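Local coordinates for 3-oxoacyl-(acyl-carrier protein) synthase II (Thermus thermophilus, PDB 1J3N) that catalyses the condensation step that elongates acyl chains carried on acyl-carrier protein in fatty acid synthesis, at residues 111-115 with 131-135; 218-224 with 304-310; 166-172 with 255-260. All blocks are in the same frame, centred on the assembly; numbering follows the deposited sequence.

Contact 1. Residues 111-115 with 131-135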
ATOM      1  N   THR A 111      15.538 -10.739   1.546  1.00 24.34           N
ATOM      2  CA  THR A 111      16.449  -9.645   1.856  1.00 22.81           C
ATOM      3  C   THR A 111      16.430  -9.349   3.349  1.00 23.22           C
ATOM      4  O   THR A 111      17.468  -9.066   3.955  1.00 23.48           O
ATOM      5  CB  THR A 111      16.071  -8.366   1.063  1.00 22.47           C
ATOM      6  OG1 THR A 111      16.268  -8.600  -0.336  1.00 21.93           O
ATOM      7  CG2 THR A 111      16.935  -7.183   1.501  1.00 25.98           C
ATOM      8  N   TRP A 112      15.247  -9.424   3.948  1.00 22.78           N
ATOM      9  CA  TRP A 112      15.118  -9.176   5.375  1.00 23.82           C
ATOM     10  C   TRP A 112      15.952 -10.175   6.175  1.00 24.15           C
ATOM     11  O   TRP A 112      16.610  -9.804   7.146  1.00 23.13           O
ATOM     12  CB  TRP A 112      13.650  -9.266   5.809  1.00 24.07           C
ATOM     13  CG  TRP A 112      12.920  -7.944   5.820  1.00 25.18           C
ATOM     14  CD1 TRP A 112      11.917  -7.545   4.979  1.00 23.41           C
ATOM     15  CD2 TRP A 112      13.093  -6.882   6.769  1.00 22.77           C
ATOM     16  NE1 TRP A 112      11.450  -6.302   5.352  1.00 22.22           N
ATOM     17  CE2 TRP A 112      12.155  -5.873   6.446  1.00 24.27           C
ATOM     18  CE3 TRP A 112      13.950  -6.686   7.859  1.00 22.87           C
ATOM     19  CZ2 TRP A 112      12.046  -4.682   7.183  1.00 25.16           C
ATOM     20  CZ3 TRP A 112      13.843  -5.500   8.594  1.00 25.68           C
ATOM     21  CH2 TRP A 112      12.896  -4.516   8.249  1.00 24.62           C
ATOM     22  N   GLU A 113      15.927 -11.443   5.769  1.00 24.71           N
ATOM     23  CA  GLU A 113      16.694 -12.471   6.478  1.00 25.16           C
ATOM     24  C   GLU A 113      18.190 -12.305   6.258  1.00 24.91           C
ATOM     25  O   GLU A 113      18.977 -12.431   7.195  1.00 26.25           O
ATOM     26  CB  GLU A 113      16.274 -13.871   6.023  1.00 26.63           C
ATOM     27  CG  GLU A 113      14.826 -14.221   6.352  1.00 29.33           C
ATOM     28  CD  GLU A 113      14.514 -15.686   6.118  1.00 30.94           C
ATOM     29  OE1 GLU A 113      13.340 -16.082   6.286  1.00 29.81           O
ATOM     30  OE2 GLU A 113      15.442 -16.445   5.768  1.00 33.60           O
ATOM     31  N   ALA A 114      18.578 -12.015   5.021  1.00 24.06           N
ATOM     32  CA  ALA A 114      19.986 -11.844   4.682  1.00 24.77           C
ATOM     33  C   ALA A 114      20.618 -10.650   5.398  1.00 25.23           C
ATOM     34  O   ALA A 114      21.665 -10.782   6.025  1.00 25.81           O
ATOM     35  CB  ALA A 114      20.145 -11.691   3.170  1.00 26.31           C
ATOM     36  N   GLN A 115      19.972  -9.491   5.320  1.00 24.02           N
ATOM     37  CA  GLN A 115      20.500  -8.293   5.953  1.00 24.82           C
ATOM     38  C   GLN A 115      20.370  -8.280   7.475  1.00 25.50           C
ATOM     39  O   GLN A 115      21.252  -7.771   8.168  1.00 24.50           O
ATOM     40  CB  GLN A 115      19.848  -7.046   5.341  1.00 23.50           C
ATOM     41  CG  GLN A 115      20.226  -6.837   3.879  1.00 23.52           C
ATOM     42  CD  GLN A 115      21.733  -6.769   3.672  1.00 24.14           C
ATOM     43  OE1 GLN A 115      22.429  -6.012   4.351  1.00 22.73           O
ATOM     44  NE2 GLN A 115      22.241  -7.555   2.722  1.00 23.30           N
ATOM     45  N   PHE A 131      19.844  -2.493   0.946  1.00 23.38           N
ATOM     46  CA  PHE A 131      18.837  -3.144   1.782  1.00 25.03           C
ATOM     47  C   PHE A 131      17.469  -2.485   1.611  1.00 23.39           C
ATOM     48  O   PHE A 131      16.510  -3.140   1.215  1.00 23.79           O
ATOM     49  CB  PHE A 131      19.246  -3.109   3.258  1.00 25.30           C
ATOM     50  CG  PHE A 131      18.152  -3.544   4.197  1.00 27.17           C
ATOM     51  CD1 PHE A 131      17.489  -4.754   4.003  1.00 26.16           C
ATOM     52  CD2 PHE A 131      17.765  -2.735   5.257  1.00 29.16           C
ATOM     53  CE1 PHE A 131      16.453  -5.147   4.849  1.00 26.46           C
ATOM     54  CE2 PHE A 131      16.726  -3.126   6.112  1.00 28.78           C
ATOM     55  CZ  PHE A 131      16.073  -4.332   5.903  1.00 27.74           C
ATOM     56  N   ILE A 132      17.385  -1.189   1.896  1.00 23.27           N
ATOM     57  CA  ILE A 132      16.111  -0.475   1.774  1.00 23.46           C
ATOM     58  C   ILE A 132      15.478  -0.612   0.384  1.00 22.03           C
ATOM     59  O   ILE A 132      14.327  -1.032   0.263  1.00 22.52           O
ATOM     60  CB  ILE A 132      16.272   1.036   2.124  1.00 25.07           C
ATOM     61  CG1 ILE A 132      16.705   1.190   3.584  1.00 26.51           C
ATOM     62  CG2 ILE A 132      14.955   1.781   1.881  1.00 25.29           C
ATOM     63  CD1 ILE A 132      15.783   0.496   4.568  1.00 28.93           C
ATOM     64  N   PRO A 133      16.220  -0.260  -0.682  1.00 22.68           N
ATOM     65  CA  PRO A 133      15.708  -0.351  -2.056  1.00 23.43           C
ATOM     66  C   PRO A 133      15.277  -1.759  -2.475  1.00 23.27           C
ATOM     67  O   PRO A 133      14.410  -1.919  -3.330  1.00 24.88           O
ATOM     68  CB  PRO A 133      16.885   0.140  -2.901  1.00 23.21           C
ATOM     69  CG  PRO A 133      17.608   1.065  -1.990  1.00 22.01           C
ATOM     70  CD  PRO A 133      17.569   0.339  -0.669  1.00 21.65           C
ATOM     71  N   MET A 134      15.892  -2.782  -1.893  1.00 22.10           N
ATOM     72  CA  MET A 134      15.543  -4.150  -2.255  1.00 20.42           C
ATOM     73  C   MET A 134      14.372  -4.717  -1.457  1.00 20.41           C
ATOM     74  O   MET A 134      13.626  -5.553  -1.957  1.00 19.30           O
ATOM     75  CB  MET A 134      16.757  -5.082  -2.078  1.00 22.19           C
ATOM     76  CG  MET A 134      17.893  -4.875  -3.080  1.00 21.24           C
ATOM     77  SD  MET A 134      19.260  -6.038  -2.779  1.00 24.02           S
ATOM     78  CE  MET A 134      18.473  -7.615  -3.164  1.00 21.39           C
ATOM     79  N   MET A 135      14.191  -4.252  -0.224  1.00 22.19           N
ATOM     80  CA  MET A 135      13.122  -4.799   0.607  1.00 21.84           C
ATOM     81  C   MET A 135      11.762  -4.094   0.661  1.00 21.74           C
ATOM     82  O   MET A 135      10.740  -4.763   0.851  1.00 22.32           O
ATOM     83  CB  MET A 135      13.646  -5.008   2.037  1.00 21.99           C
ATOM     84  CG  MET A 135      13.679  -3.761   2.912  1.00 24.99           C
ATOM     85  SD  MET A 135      12.084  -3.423   3.697  1.00 23.18           S
ATOM     86  CE  MET A 135      12.527  -1.960   4.696  1.00 24.71           C
TER
HETATM   87  O   HOH W   1       9.437  -5.414   3.379  1.00 31.17           O
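At the subunit interface of this homodimer, helix 109-122 and the short helix 131-135 pack through an aromatic pair, W112 and F131. Their short segments run close to antiparallel (157°), with axes 10.2 Å apart, a separation wide enough to take large side chains between the backbones. F131 holds its ring trans to the main-chain N (chi1 170°), which sends it toward the indole, and the two make an edge-to-face stack: the leading atom CZ of F131 stands above the six-membered ring of W112, near its rim, at 3.7 Å from CZ3 of W112, with the planes at 83°. M135 approaches the same indole face beside F131. Its chain bends at chi2, bringing SD obliquely to the five-membered ring, 4.1 Å from the centroid, in a Met-aromatic contact. The indole N-H is taken by a water in the ring plane, which accepts from NE1 of W112 at 3.0 Å and donates to the carbonyl O of M135, tying the two helices together where no direct hydrogen bond joins them. The methyl CG2 of T111 meets the edge of the F131 ring at CD1 (3.5 Å), and CG of Q115 touches the same carbon at 3.4 Å. The polar ends of these two residues are occupied elsewhere, T111 OG1 by D69 and Q115 OE1 by the backbone N of S128. W112 also stacks on W112 of the second subunit and F131 packs on M195 of that subunit, so this edge-to-face and Met-aromatic cluster between two near-antiparallel helices forms part of the homodimer interface.

Contact 2. Residues 218-224 with 304-310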
ATOM      1  N   ARG A 218      -7.049 -28.301   0.521  1.00 26.45           N
ATOM      2  CA  ARG A 218      -8.326 -28.911   0.160  1.00 25.84           C
ATOM      3  C   ARG A 218      -9.501 -28.099   0.717  1.00 26.07           C
ATOM      4  O   ARG A 218     -10.184 -28.531   1.648  1.00 24.56           O
ATOM      5  CB  ARG A 218      -8.354 -30.340   0.719  1.00 27.86           C
ATOM      6  CG  ARG A 218      -8.100 -30.407   2.230  1.00 29.86           C
ATOM      7  CD  ARG A 218      -7.897 -31.841   2.720  1.00 33.62           C
ATOM      8  NE  ARG A 218      -8.844 -32.773   2.112  1.00 35.35           N
ATOM      9  CZ  ARG A 218      -8.572 -33.516   1.044  1.00 34.53           C
ATOM     10  NH1 ARG A 218      -7.380 -33.441   0.468  1.00 33.47           N
ATOM     11  NH2 ARG A 218      -9.496 -34.323   0.546  1.00 36.07           N
ATOM     12  N   PRO A 219      -9.757 -26.915   0.139  1.00 24.61           N
ATOM     13  CA  PRO A 219     -10.850 -26.049   0.594  1.00 25.71           C
ATOM     14  C   PRO A 219     -12.241 -26.655   0.492  1.00 26.60           C
ATOM     15  O   PRO A 219     -12.563 -27.363  -0.463  1.00 26.78           O
ATOM     16  CB  PRO A 219     -10.689 -24.803  -0.273  1.00 24.96           C
ATOM     17  CG  PRO A 219     -10.121 -25.360  -1.548  1.00 27.74           C
ATOM     18  CD  PRO A 219      -9.100 -26.355  -1.056  1.00 25.30           C
ATOM     19  N   PHE A 220     -13.054 -26.362   1.501  1.00 26.75           N
ATOM     20  CA  PHE A 220     -14.428 -26.832   1.592  1.00 27.59           C
ATOM     21  C   PHE A 220     -14.558 -28.310   1.949  1.00 29.24           C
ATOM     22  O   PHE A 220     -15.669 -28.827   2.026  1.00 30.59           O
ATOM     23  CB  PHE A 220     -15.175 -26.528   0.289  1.00 28.31           C
ATOM     24  CG  PHE A 220     -15.024 -25.098  -0.170  1.00 25.90           C
ATOM     25  CD1 PHE A 220     -15.367 -24.041   0.672  1.00 27.37           C
ATOM     26  CD2 PHE A 220     -14.488 -24.806  -1.421  1.00 25.63           C
ATOM     27  CE1 PHE A 220     -15.174 -22.715   0.277  1.00 24.65           C
ATOM     28  CE2 PHE A 220     -14.291 -23.480  -1.827  1.00 24.84           C
ATOM     29  CZ  PHE A 220     -14.633 -22.438  -0.976  1.00 24.53           C
ATOM     30  N   THR A 221     -13.438 -28.997   2.171  1.00 29.97           N
ATOM     31  CA  THR A 221     -13.511 -30.403   2.546  1.00 31.74           C
ATOM     32  C   THR A 221     -13.579 -30.508   4.066  1.00 30.71           C
ATOM     33  O   THR A 221     -13.174 -29.591   4.784  1.00 31.69           O
ATOM     34  CB  THR A 221     -12.292 -31.213   2.075  1.00 32.36           C
ATOM     35  OG1 THR A 221     -11.113 -30.705   2.709  1.00 33.80           O
ATOM     36  CG2 THR A 221     -12.153 -31.152   0.561  1.00 34.51           C
ATOM     37  N   LEU A 222     -14.090 -31.632   4.552  1.00 30.45           N
ATOM     38  CA  LEU A 222     -14.219 -31.865   5.984  1.00 28.46           C
ATOM     39  C   LEU A 222     -12.864 -31.977   6.679  1.00 26.67           C
ATOM     40  O   LEU A 222     -12.754 -31.708   7.871  1.00 24.42           O
ATOM     41  CB  LEU A 222     -15.022 -33.143   6.222  1.00 31.59           C
ATOM     42  CG  LEU A 222     -16.516 -33.089   5.888  1.00 30.06           C
ATOM     43  CD1 LEU A 222     -17.054 -34.498   5.656  1.00 30.75           C
ATOM     44  CD2 LEU A 222     -17.262 -32.398   7.026  1.00 31.08           C
ATOM     45  N   SER A 223     -11.835 -32.366   5.930  1.00 26.85           N
ATOM     46  CA  SER A 223     -10.493 -32.529   6.491  1.00 27.01           C
ATOM     47  C   SER A 223      -9.544 -31.344   6.289  1.00 27.47           C
ATOM     48  O   SER A 223      -8.339 -31.469   6.527  1.00 28.56           O
ATOM     49  CB  SER A 223      -9.849 -33.798   5.922  1.00 26.87           C
ATOM     50  OG  SER A 223      -9.861 -33.788   4.503  1.00 26.06           O
ATOM     51  N   ARG A 224     -10.081 -30.202   5.867  1.00 27.49           N
ATOM     52  CA  ARG A 224      -9.262 -29.003   5.642  1.00 27.91           C
ATOM     53  C   ARG A 224      -8.589 -28.543   6.944  1.00 28.08           C
ATOM     54  O   ARG A 224      -9.255 -28.382   7.965  1.00 27.97           O
ATOM     55  CB  ARG A 224     -10.130 -27.887   5.053  1.00 24.06           C
ATOM     56  CG  ARG A 224     -11.320 -27.453   5.909  1.00 26.36           C
ATOM     57  CD  ARG A 224     -12.184 -26.452   5.137  1.00 22.24           C
ATOM     58  NE  ARG A 224     -13.179 -25.751   5.945  1.00 25.57           N
ATOM     59  CZ  ARG A 224     -14.424 -26.173   6.165  1.00 29.33           C
ATOM     60  NH1 ARG A 224     -14.850 -27.314   5.641  1.00 28.90           N
ATOM     61  NH2 ARG A 224     -15.257 -25.441   6.899  1.00 26.87           N
ATOM     62  N   SER A 304      -8.739 -22.938   2.511  1.00 28.73           N
ATOM     63  CA  SER A 304      -8.775 -24.266   3.118  1.00 29.43           C
ATOM     64  C   SER A 304      -8.644 -24.231   4.641  1.00 29.61           C
ATOM     65  O   SER A 304      -7.878 -25.003   5.232  1.00 28.73           O
ATOM     66  CB  SER A 304      -7.686 -25.169   2.521  1.00 30.63           C
ATOM     67  OG  SER A 304      -7.875 -26.519   2.906  1.00 31.66           O
ATOM     68  N   THR A 305      -9.389 -23.328   5.273  1.00 28.51           N
ATOM     69  CA  THR A 305      -9.373 -23.214   6.725  1.00 26.77           C
ATOM     70  C   THR A 305     -10.793 -23.431   7.233  1.00 27.05           C
ATOM     71  O   THR A 305     -11.763 -23.042   6.585  1.00 24.02           O
ATOM     72  CB  THR A 305      -8.889 -21.826   7.209  1.00 27.61           C
ATOM     73  OG1 THR A 305      -9.860 -20.836   6.856  1.00 27.64           O
ATOM     74  CG2 THR A 305      -7.543 -21.469   6.578  1.00 25.65           C
ATOM     75  N   PRO A 306     -10.932 -24.075   8.400  1.00 28.32           N
ATOM     76  CA  PRO A 306     -12.255 -24.332   8.976  1.00 28.14           C
ATOM     77  C   PRO A 306     -13.152 -23.090   9.045  1.00 27.74           C
ATOM     78  O   PRO A 306     -14.195 -23.035   8.391  1.00 28.53           O
ATOM     79  CB  PRO A 306     -11.921 -24.887  10.356  1.00 26.12           C
ATOM     80  CG  PRO A 306     -10.663 -25.646  10.102  1.00 27.78           C
ATOM     81  CD  PRO A 306      -9.874 -24.698   9.217  1.00 26.80           C
ATOM     82  N   VAL A 307     -12.741 -22.095   9.831  1.00 28.43           N
ATOM     83  CA  VAL A 307     -13.530 -20.866  10.005  1.00 26.22           C
ATOM     84  C   VAL A 307     -13.672 -20.021   8.742  1.00 24.99           C
ATOM     85  O   VAL A 307     -14.765 -19.550   8.416  1.00 22.57           O
ATOM     86  CB  VAL A 307     -12.929 -19.976  11.118  1.00 26.54           C
ATOM     87  CG1 VAL A 307     -13.771 -18.717  11.297  1.00 26.48           C
ATOM     88  CG2 VAL A 307     -12.862 -20.752  12.419  1.00 27.53           C
ATOM     89  N   GLY A 308     -12.562 -19.821   8.039  1.00 24.08           N
ATOM     90  CA  GLY A 308     -12.593 -19.023   6.823  1.00 23.90           C
ATOM     91  C   GLY A 308     -13.450 -19.589   5.698  1.00 24.16           C
ATOM     92  O   GLY A 308     -14.321 -18.904   5.173  1.00 21.75           O
ATOM     93  N   ASP A 309     -13.201 -20.836   5.313  1.00 25.33           N
ATOM     94  CA  ASP A 309     -13.971 -21.464   4.240  1.00 28.10           C
ATOM     95  C   ASP A 309     -15.480 -21.404   4.515  1.00 28.06           C
ATOM     96  O   ASP A 309     -16.275 -21.265   3.591  1.00 27.08           O
ATOM     97  CB  ASP A 309     -13.522 -22.918   4.047  1.00 28.39           C
ATOM     98  CG  ASP A 309     -12.226 -23.032   3.258  1.00 32.18           C
ATOM     99  OD1 ASP A 309     -11.417 -22.072   3.279  1.00 28.87           O
ATOM    100  OD2 ASP A 309     -12.008 -24.088   2.625  1.00 28.06           O
ATOM    101  N   ARG A 310     -15.869 -21.491   5.784  1.00 27.24           N
ATOM    102  CA  ARG A 310     -17.284 -21.435   6.162  1.00 26.70           C
ATOM    103  C   ARG A 310     -17.837 -20.006   6.162  1.00 25.57           C
ATOM    104  O   ARG A 310     -18.975 -19.763   5.742  1.00 24.39           O
ATOM    105  CB  ARG A 310     -17.474 -22.050   7.550  1.00 28.18           C
ATOM    106  CG  ARG A 310     -18.892 -21.939   8.104  1.00 30.87           C
ATOM    107  CD  ARG A 310     -19.029 -22.753   9.389  1.00 34.88           C
ATOM    108  NE  ARG A 310     -20.380 -22.702   9.936  1.00 36.56           N
ATOM    109  CZ  ARG A 310     -20.765 -21.853  10.882  1.00 39.58           C
ATOM    110  NH1 ARG A 310     -19.896 -20.988  11.388  1.00 40.73           N
ATOM    111  NH2 ARG A 310     -22.020 -21.862  11.317  1.00 41.03           N
TER
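P219 and S304 bring the backbones of the loop 218-224 and the segment 304-310 together, their CA atoms only 3.7 Å apart, while the CA atoms of F220 and D309 are 6.0 Å apart. The loop is folded by a type II beta turn from R218 to T221 and a type I turn from T221 to R224; its partner enters helix 306-324, with T305 at the N-cap. The contact thus joins the two sequence-family halves of this thiolase-type fold. D309, in the first turn of the helix, uses both carboxylate oxygens. OD1 gathers the backbone N-H groups of S304 and T305, which fixes the chain leading into the helix, whereas OD2 accepts from F220 N at 2.7 Å on its anti lone pair, gripping the loop. A chi1 of -169° swings OG of S304 away from its own N and over to the loop, where it takes a hydrogen bond from R218 N at 3.1 Å. R224 reaches in with an extended chain from CG to NE, alongside D309 and running the other way, its guanidinium plane nearly parallel to the carboxylate. The charges interact only at long range, NE of R224 to OD2 of D309 at 3.9 Å, with no N-H aimed at the oxygen. The stronger polar grip is on the backbone: NE of R224 donates to T305 O at 3.1 Å, from above that carbonyl's plane, while D309 N comes to T305 O from the other face. On the loop side, NH1 of R224 bonds T221 O and also pairs with D370. The straightest bond across the contact, at 168°, runs from R224 NH2 to P306 O, 3.0 Å away, in the carbonyl plane and on a lone pair.

Contact 3. Residues 166-172 with 255-260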
ATOM      1  N   ASP A 166      -7.208  -5.383  -4.325  1.00 22.41           N
ATOM      2  CA  ASP A 166      -7.204  -3.987  -3.907  1.00 22.47           C
ATOM      3  C   ASP A 166      -6.398  -3.199  -4.955  1.00 23.14           C
ATOM      4  O   ASP A 166      -6.801  -2.114  -5.392  1.00 21.72           O
ATOM      5  CB  ASP A 166      -6.528  -3.890  -2.527  1.00 25.59           C
ATOM      6  CG  ASP A 166      -6.973  -2.677  -1.719  1.00 28.71           C
ATOM      7  OD1 ASP A 166      -7.513  -1.708  -2.295  1.00 29.46           O
ATOM      8  OD2 ASP A 166      -6.754  -2.691  -0.488  1.00 27.90           O
ATOM      9  N   ALA A 167      -5.257  -3.755  -5.358  1.00 21.87           N
ATOM     10  CA  ALA A 167      -4.400  -3.102  -6.347  1.00 22.28           C
ATOM     11  C   ALA A 167      -5.099  -2.982  -7.705  1.00 21.63           C
ATOM     12  O   ALA A 167      -5.037  -1.944  -8.354  1.00 21.07           O
ATOM     13  CB  ALA A 167      -3.087  -3.879  -6.497  1.00 23.61           C
ATOM     14  N   LEU A 168      -5.759  -4.056  -8.131  1.00 21.28           N
ATOM     15  CA  LEU A 168      -6.471  -4.062  -9.405  1.00 20.91           C
ATOM     16  C   LEU A 168      -7.648  -3.092  -9.375  1.00 20.25           C
ATOM     17  O   LEU A 168      -7.862  -2.329 -10.316  1.00 19.76           O
ATOM     18  CB  LEU A 168      -6.954  -5.484  -9.735  1.00 19.97           C
ATOM     19  CG  LEU A 168      -5.855  -6.395 -10.301  1.00 21.43           C
ATOM     20  CD1 LEU A 168      -6.346  -7.834 -10.441  1.00 22.06           C
ATOM     21  CD2 LEU A 168      -5.426  -5.834 -11.659  1.00 20.46           C
ATOM     22  N   GLY A 169      -8.412  -3.122  -8.289  1.00 21.79           N
ATOM     23  CA  GLY A 169      -9.547  -2.223  -8.166  1.00 21.54           C
ATOM     24  C   GLY A 169      -9.089  -0.778  -8.089  1.00 20.44           C
ATOM     25  O   GLY A 169      -9.764   0.125  -8.575  1.00 21.38           O
ATOM     26  N   SER A 170      -7.933  -0.549  -7.477  1.00 22.93           N
ATOM     27  CA  SER A 170      -7.402   0.807  -7.369  1.00 22.89           C
ATOM     28  C   SER A 170      -6.916   1.314  -8.731  1.00 22.75           C
ATOM     29  O   SER A 170      -6.919   2.520  -8.986  1.00 22.02           O
ATOM     30  CB  SER A 170      -6.257   0.850  -6.351  1.00 25.39           C
ATOM     31  OG  SER A 170      -6.727   0.543  -5.044  1.00 24.37           O
ATOM     32  N   ALA A 171      -6.485   0.392  -9.592  1.00 21.62           N
ATOM     33  CA  ALA A 171      -6.023   0.750 -10.935  1.00 22.40           C
ATOM     34  C   ALA A 171      -7.276   1.032 -11.743  1.00 19.47           C
ATOM     35  O   ALA A 171      -7.292   1.907 -12.602  1.00 20.81           O
ATOM     36  CB  ALA A 171      -5.234  -0.405 -11.569  1.00 22.75           C
ATOM     37  N   LEU A 172      -8.329   0.269 -11.461  1.00 19.32           N
ATOM     38  CA  LEU A 172      -9.611   0.471 -12.126  1.00 17.86           C
ATOM     39  C   LEU A 172     -10.010   1.926 -11.926  1.00 19.19           C
ATOM     40  O   LEU A 172     -10.372   2.617 -12.878  1.00 21.54           O
ATOM     41  CB  LEU A 172     -10.689  -0.427 -11.508  1.00 18.88           C
ATOM     42  CG  LEU A 172     -12.148  -0.116 -11.874  1.00 17.40           C
ATOM     43  CD1 LEU A 172     -12.409  -0.430 -13.347  1.00 16.45           C
ATOM     44  CD2 LEU A 172     -13.077  -0.940 -10.993  1.00 20.76           C
ATOM     45  N   LEU A 255     -13.585  -5.184 -16.509  1.00 23.59           N
ATOM     46  CA  LEU A 255     -13.577  -5.079 -15.049  1.00 22.63           C
ATOM     47  C   LEU A 255     -14.684  -4.069 -14.753  1.00 21.64           C
ATOM     48  O   LEU A 255     -14.500  -2.869 -14.930  1.00 19.40           O
ATOM     49  CB  LEU A 255     -12.230  -4.557 -14.537  1.00 22.20           C
ATOM     50  CG  LEU A 255     -12.106  -4.267 -13.035  1.00 19.74           C
ATOM     51  CD1 LEU A 255     -12.598  -5.447 -12.235  1.00 19.91           C
ATOM     52  CD2 LEU A 255     -10.654  -3.959 -12.699  1.00 19.41           C
ATOM     53  N   VAL A 256     -15.831  -4.572 -14.309  1.00 23.48           N
ATOM     54  CA  VAL A 256     -16.994  -3.728 -14.040  1.00 23.98           C
ATOM     55  C   VAL A 256     -17.260  -3.336 -12.580  1.00 24.36           C
ATOM     56  O   VAL A 256     -17.902  -2.313 -12.311  1.00 24.07           O
ATOM     57  CB  VAL A 256     -18.262  -4.409 -14.592  1.00 23.95           C
ATOM     58  CG1 VAL A 256     -18.114  -4.643 -16.090  1.00 26.28           C
ATOM     59  CG2 VAL A 256     -18.479  -5.736 -13.893  1.00 25.62           C
ATOM     60  N   GLY A 257     -16.788  -4.134 -11.633  1.00 22.70           N
ATOM     61  CA  GLY A 257     -17.052  -3.800 -10.245  1.00 22.02           C
ATOM     62  C   GLY A 257     -15.904  -3.974  -9.278  1.00 22.03           C
ATOM     63  O   GLY A 257     -15.065  -4.860  -9.440  1.00 23.06           O
ATOM     64  N   PHE A 258     -15.882  -3.116  -8.262  1.00 22.30           N
ATOM     65  CA  PHE A 258     -14.859  -3.128  -7.225  1.00 24.56           C
ATOM     66  C   PHE A 258     -15.555  -2.857  -5.887  1.00 23.06           C
ATOM     67  O   PHE A 258     -16.208  -1.830  -5.710  1.00 21.36           O
ATOM     68  CB  PHE A 258     -13.808  -2.051  -7.535  1.00 24.70           C
ATOM     69  CG  PHE A 258     -12.719  -1.926  -6.501  1.00 25.75           C
ATOM     70  CD1 PHE A 258     -12.179  -3.053  -5.885  1.00 27.62           C
ATOM     71  CD2 PHE A 258     -12.195  -0.673  -6.180  1.00 25.46           C
ATOM     72  CE1 PHE A 258     -11.123  -2.932  -4.965  1.00 24.85           C
ATOM     73  CE2 PHE A 258     -11.147  -0.541  -5.271  1.00 24.09           C
ATOM     74  CZ  PHE A 258     -10.609  -1.671  -4.664  1.00 24.54           C
ATOM     75  N   GLY A 259     -15.448  -3.799  -4.957  1.00 22.44           N
ATOM     76  CA  GLY A 259     -16.096  -3.610  -3.671  1.00 21.49           C
ATOM     77  C   GLY A 259     -15.189  -3.937  -2.509  1.00 20.99           C
ATOM     78  O   GLY A 259     -14.499  -4.954  -2.511  1.00 21.50           O
ATOM     79  N   ARG A 260     -15.196  -3.071  -1.507  1.00 21.52           N
ATOM     80  CA  ARG A 260     -14.357  -3.265  -0.339  1.00 21.12           C
ATOM     81  C   ARG A 260     -15.084  -3.016   0.971  1.00 21.64           C
ATOM     82  O   ARG A 260     -16.042  -2.249   1.029  1.00 24.00           O
ATOM     83  CB  ARG A 260     -13.141  -2.352  -0.426  1.00 19.57           C
ATOM     84  CG  ARG A 260     -12.119  -2.800  -1.455  1.00 20.38           C
ATOM     85  CD  ARG A 260     -10.937  -1.862  -1.451  1.00 19.09           C
ATOM     86  NE  ARG A 260     -11.354  -0.490  -1.709  1.00 17.38           N
ATOM     87  CZ  ARG A 260     -10.520   0.542  -1.806  1.00 19.61           C
ATOM     88  NH1 ARG A 260      -9.214   0.352  -1.664  1.00 16.37           N
ATOM     89  NH2 ARG A 260     -10.990   1.762  -2.056  1.00 12.97           N
TER
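F258, on strand 253-262, lays its ring flat against the backbone of G169 on helix 163-176. Its CB first meets CD2 of L172 at 3.7 Å. With CG anti to the backbone N (chi1 178°), the ring is carried beneath the helix: CG, CD1 and CE1 all lie near G169 CA, which sits over the ring centre, 3.4 Å from the centroid, in a CH-pi contact. CE2 touches G169 C at 3.5 Å; a side chain on this glycine would collide with the ring. At the tip, CZ meets D166 OD1 edge-on at 3.9 Å and lies under a face of the R260 guanidinium. NH1 of R260 binds that same OD1 at 2.7 Å in a salt bridge, the two planar groups standing 81° apart. Were F258 an alanine, a gap would probably open under G169 and the R260 guanidinium would lose the ring edge against its face. Further along, L172 CB packs on L255 CD2. OD2 of D166 hydrogen-bonds to T159 and to S155 of the second subunit, and NH2 of R260 forms a salt bridge with E179 of that subunit. Helix 163-176, covered also by strands 98-103, 182-189 and 232-240, is packed between layers of strands, as is characteristic of the central helices of the thiolase fold.

All three contacts are largely buried, but at different depths: contact 3 lies nearest the centre of the chain, contact 2 farther out and contact 1 farthest, its centre about 23 Å from the centre of the chain. No helix or strand is shared between them, and the nearest atoms of any two are at least about 16 Å apart. Contacts 2 and 3 each join the N- and C-terminal halves and cross along the chain; contact 1 stays within the first. Chemistry follows place: aromatic and sulfur packing at the interface in contact 1, backbone-directed hydrogen bonds between loop and helix start in contact 2, tight helix-on-strand packing with a buried salt bridge turned to the second subunit in contact 3. Contact 2 is untouched by that subunit.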